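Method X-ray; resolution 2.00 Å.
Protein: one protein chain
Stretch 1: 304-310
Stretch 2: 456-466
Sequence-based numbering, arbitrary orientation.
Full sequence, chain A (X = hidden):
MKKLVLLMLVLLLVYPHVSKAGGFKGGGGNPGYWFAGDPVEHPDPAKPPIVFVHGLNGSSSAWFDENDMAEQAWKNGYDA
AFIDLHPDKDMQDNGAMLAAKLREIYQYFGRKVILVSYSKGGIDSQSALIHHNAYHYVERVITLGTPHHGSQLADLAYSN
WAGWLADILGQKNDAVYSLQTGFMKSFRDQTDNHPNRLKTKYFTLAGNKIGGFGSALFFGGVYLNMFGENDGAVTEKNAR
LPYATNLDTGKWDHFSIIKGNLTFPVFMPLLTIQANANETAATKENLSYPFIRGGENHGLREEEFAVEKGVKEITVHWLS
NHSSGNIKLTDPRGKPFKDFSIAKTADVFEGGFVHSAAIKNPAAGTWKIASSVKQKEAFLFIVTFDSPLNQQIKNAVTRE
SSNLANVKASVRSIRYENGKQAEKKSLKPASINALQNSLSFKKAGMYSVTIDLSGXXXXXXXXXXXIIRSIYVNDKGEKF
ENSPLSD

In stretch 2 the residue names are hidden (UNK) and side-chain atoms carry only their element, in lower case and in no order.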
# COMPACT_ATOMS: atom_id res chain seq x y z
N GLU A 304 -15.50 -20.58 7.02
CA GLU A 304 -16.86 -20.20 6.67
C GLU A 304 -16.96 -18.68 6.66
O GLU A 304 -16.17 -18.01 7.32
CB GLU A 304 -17.88 -20.77 7.67
CG GLU A 304 -18.08 -22.27 7.55
CD GLU A 304 -19.18 -22.81 8.43
OE1 GLU A 304 -19.56 -22.15 9.43
OE2 GLU A 304 -19.67 -23.93 8.14
N PHE A 305 -17.88 -18.16 5.90
CA PHE A 305 -18.14 -16.72 5.88
C PHE A 305 -19.56 -16.48 5.43
O PHE A 305 -20.05 -17.14 4.52
CB PHE A 305 -17.11 -15.92 5.05
CG PHE A 305 -17.11 -16.12 3.56
CD1 PHE A 305 -16.39 -17.16 2.98
CD2 PHE A 305 -17.78 -15.23 2.72
CE1 PHE A 305 -16.37 -17.33 1.59
CE2 PHE A 305 -17.77 -15.41 1.33
CZ PHE A 305 -17.05 -16.45 0.77
N ALA A 306 -20.21 -15.52 6.07
CA ALA A 306 -21.55 -15.08 5.77
C ALA A 306 -21.52 -14.13 4.58
O ALA A 306 -20.61 -13.29 4.45
CB ALA A 306 -22.15 -14.37 6.98
N VAL A 307 -22.52 -14.26 3.72
CA VAL A 307 -22.75 -13.34 2.62
C VAL A 307 -24.18 -12.91 2.86
O VAL A 307 -25.09 -13.74 2.81
CB VAL A 307 -22.55 -13.93 1.20
CG1 VAL A 307 -23.07 -12.96 0.12
CG2 VAL A 307 -21.08 -14.26 0.95
N GLU A 308 -24.38 -11.63 3.18
CA GLU A 308 -25.71 -11.09 3.42
C GLU A 308 -26.52 -11.02 2.11
O GLU A 308 -25.98 -11.21 1.01
CB GLU A 308 -25.60 -9.71 4.11
CG GLU A 308 -25.06 -8.59 3.24
CD GLU A 308 -23.55 -8.42 3.21
OE1 GLU A 308 -22.82 -9.32 3.68
OE2 GLU A 308 -23.10 -7.38 2.66
N LYS A 309 -27.83 -10.76 2.22
CA LYS A 309 -28.70 -10.59 1.05
C LYS A 309 -28.32 -9.28 0.38
O LYS A 309 -27.87 -8.36 1.06
CB LYS A 309 -30.19 -10.54 1.48
CG LYS A 309 -30.76 -11.85 1.99
CD LYS A 309 -32.24 -11.75 2.32
CE LYS A 309 -32.68 -12.86 3.24
NZ LYS A 309 -34.10 -12.70 3.66
N GLY A 310 -28.52 -9.19 -0.94
CA GLY A 310 -28.28 -7.96 -1.70
C GLY A 310 -26.85 -7.63 -2.06
O GLY A 310 -26.54 -6.48 -2.39
N UNK A 456 -26.65 -9.24 12.28
CA UNK A 456 -27.69 -9.44 11.28
C UNK A 456 -27.99 -8.13 10.59
O UNK A 456 -27.88 -7.08 11.22
c UNK A 456 -31.65 -11.11 12.61
n UNK A 456 -32.74 -11.47 13.55
c UNK A 456 -29.18 -11.42 11.97
c UNK A 456 -28.97 -9.92 11.98
c UNK A 456 -30.35 -11.83 12.90
N UNK A 457 -28.40 -8.20 9.31
CA UNK A 457 -28.82 -7.01 8.54
C UNK A 457 -30.31 -6.74 8.81
O UNK A 457 -30.95 -7.52 9.54
c UNK A 457 -28.52 -7.20 7.02
c UNK A 457 -27.08 -7.64 6.75
o UNK A 457 -29.44 -8.14 6.47
N UNK A 458 -30.89 -5.68 8.21
CA UNK A 458 -32.32 -5.35 8.35
C UNK A 458 -33.26 -6.44 7.80
O UNK A 458 -34.36 -6.59 8.32
c UNK A 458 -32.61 -4.02 7.67
N UNK A 459 -32.82 -7.20 6.79
CA UNK A 459 -33.61 -8.31 6.19
C UNK A 459 -33.31 -9.67 6.85
O UNK A 459 -33.61 -10.68 6.23
o UNK A 459 -31.48 -9.78 4.59
o UNK A 459 -31.52 -7.90 3.45
c UNK A 459 -33.45 -8.43 4.68
c UNK A 459 -32.04 -8.72 4.20
N UNK A 460 -32.68 -9.64 8.03
CA UNK A 460 -32.35 -10.78 8.91
C UNK A 460 -31.17 -11.68 8.49
O UNK A 460 -30.85 -12.63 9.22
o UNK A 460 -34.44 -10.48 11.07
n UNK A 460 -35.85 -10.97 9.40
c UNK A 460 -33.57 -11.66 9.19
c UNK A 460 -34.65 -10.96 9.95
N UNK A 461 -30.50 -11.40 7.36
CA UNK A 461 -29.40 -12.25 6.95
C UNK A 461 -28.11 -11.95 7.76
O UNK A 461 -27.79 -10.77 7.94
c UNK A 461 -29.16 -12.14 5.45
o UNK A 461 -28.83 -10.81 5.07
N UNK A 462 -27.39 -12.98 8.26
CA UNK A 462 -26.12 -12.70 8.97
C UNK A 462 -25.08 -12.00 8.07
O UNK A 462 -25.12 -12.13 6.84
c UNK A 462 -25.62 -14.10 9.36
c UNK A 462 -27.64 -14.43 8.15
c UNK A 462 -26.82 -14.99 9.27
N UNK A 463 -24.22 -11.23 8.69
CA UNK A 463 -23.11 -10.56 7.98
C UNK A 463 -21.86 -10.69 8.84
O UNK A 463 -21.96 -10.96 10.02
c UNK A 463 -23.02 -6.53 11.15
c UNK A 463 -23.40 -9.07 7.72
c UNK A 463 -24.37 -7.84 9.69
c UNK A 463 -21.93 -6.82 10.38
c UNK A 463 -24.24 -7.03 10.79
c UNK A 463 -23.27 -8.17 8.92
c UNK A 463 -22.05 -7.65 9.28
N UNK A 464 -20.72 -10.44 8.20
CA UNK A 464 -19.39 -10.46 8.84
C UNK A 464 -18.46 -9.48 8.09
O UNK A 464 -18.47 -9.50 6.89
n UNK A 464 -18.74 -12.20 6.67
c UNK A 464 -18.84 -12.78 7.84
o UNK A 464 -18.91 -13.99 7.96
c UNK A 464 -18.83 -11.88 9.06
N UNK A 465 -17.74 -8.65 8.83
CA UNK A 465 -16.71 -7.75 8.26
C UNK A 465 -15.56 -7.67 9.25
O UNK A 465 -15.78 -7.89 10.42
n UNK A 465 -18.75 -6.24 4.42
c UNK A 465 -18.27 -6.29 6.83
c UNK A 465 -17.84 -6.70 5.45
c UNK A 465 -19.87 -6.84 4.07
n UNK A 465 -20.23 -7.96 4.65
n UNK A 465 -20.61 -6.33 3.12
c UNK A 465 -17.19 -6.34 7.90
N UNK A 466 -14.39 -7.33 8.75
CA UNK A 466 -13.17 -7.18 9.52
C UNK A 466 -12.59 -5.82 9.20
O UNK A 466 -12.28 -5.53 8.04
o UNK A 466 -12.81 -9.55 9.11
c UNK A 466 -11.03 -8.33 10.16
c UNK A 466 -12.16 -8.28 9.17
O HOH W 1 -21.31 -10.89 5.42
O HOH W 2 -26.02 -14.38 5.20

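Position 456 carries four carbons in a row ending in a nitrogen. Its CA-to-CB bond points away from stretch 1, and the side chain does not touch it. This is K456.

Position 457 has one carbon bearing an oxygen and a carbon. The branch carbon lies 3.7 Å from E308 CB. It is T457, and that carbon is CG2. A type I turn starts here and closes at 460.

Position 458 has a single side-chain carbon, out of reach of stretch 1. It is A458.

Position 459 has two carbons, the second bearing two oxygens. One oxygen lies 3.1 Å from K309 CD. A planar end with two oxygens and no nitrogen is a carboxylate, so this is D459. Its OD1 is 4.0 Å from K309 NZ, beyond a salt bridge. K309 NZ makes a weak hydrogen bond of 3.3 Å to the backbone D459 O.

Position 460 has two carbons, the second bearing one oxygen and one nitrogen. Its CA-to-CB bond points away, and it makes no contact with stretch 1. It is N460, with a phi of 75°.

Position 461 has one carbon, then one oxygen. K309 N donates to that oxygen at 3.0 Å, nearly straight. It is S461. Its OG in turn donates to D459 OD1 at 2.9 Å, so the hydroxyl links the K309 backbone to the turn.

Position 462 has three carbons closing a ring onto its backbone nitrogen. Its CB packs 4.2 Å from A306 CB. It is P462.

Position 463 has one carbon, then a ring of six carbons. The ring leads away from stretch 1, while the CB of 463 stays 4.1 Å from E308 OE1. It is F463.

Position 464 has two carbons, the second bearing one oxygen and one nitrogen. The oxygen accepts from A306 N at 2.8 Å. It is N464. Its ND2 returns a weak bond of 3.1 Å to A306 O, so one amide meets both polar groups of A306.

Position 465 has three carbons, a nitrogen, then a carbon with two more nitrogens. One of the two end nitrogens lies 2.7 Å from E308 OE2 and the other 3.1 Å from E308 OE1. It is R465, and these are NH2 and NH1, a two-pronged salt bridge.

Position 466 has one carbon bearing an oxygen and a carbon, out of reach. It is T466.

The two strands cross at 115°, and side chains make the direct hydrogen bonds to stretch 1 at 461, 464 and 465. Water 1 joins A306 O (2.7 Å) and N464 N (2.9 Å). Water 2 joins V307 O (2.6 Å) and P462 O (2.9 Å). The salt bridge and the S461 hydroxyl hold the loop end of stretch 1.

Stretch 2 456-466: KTADNSPFNRT
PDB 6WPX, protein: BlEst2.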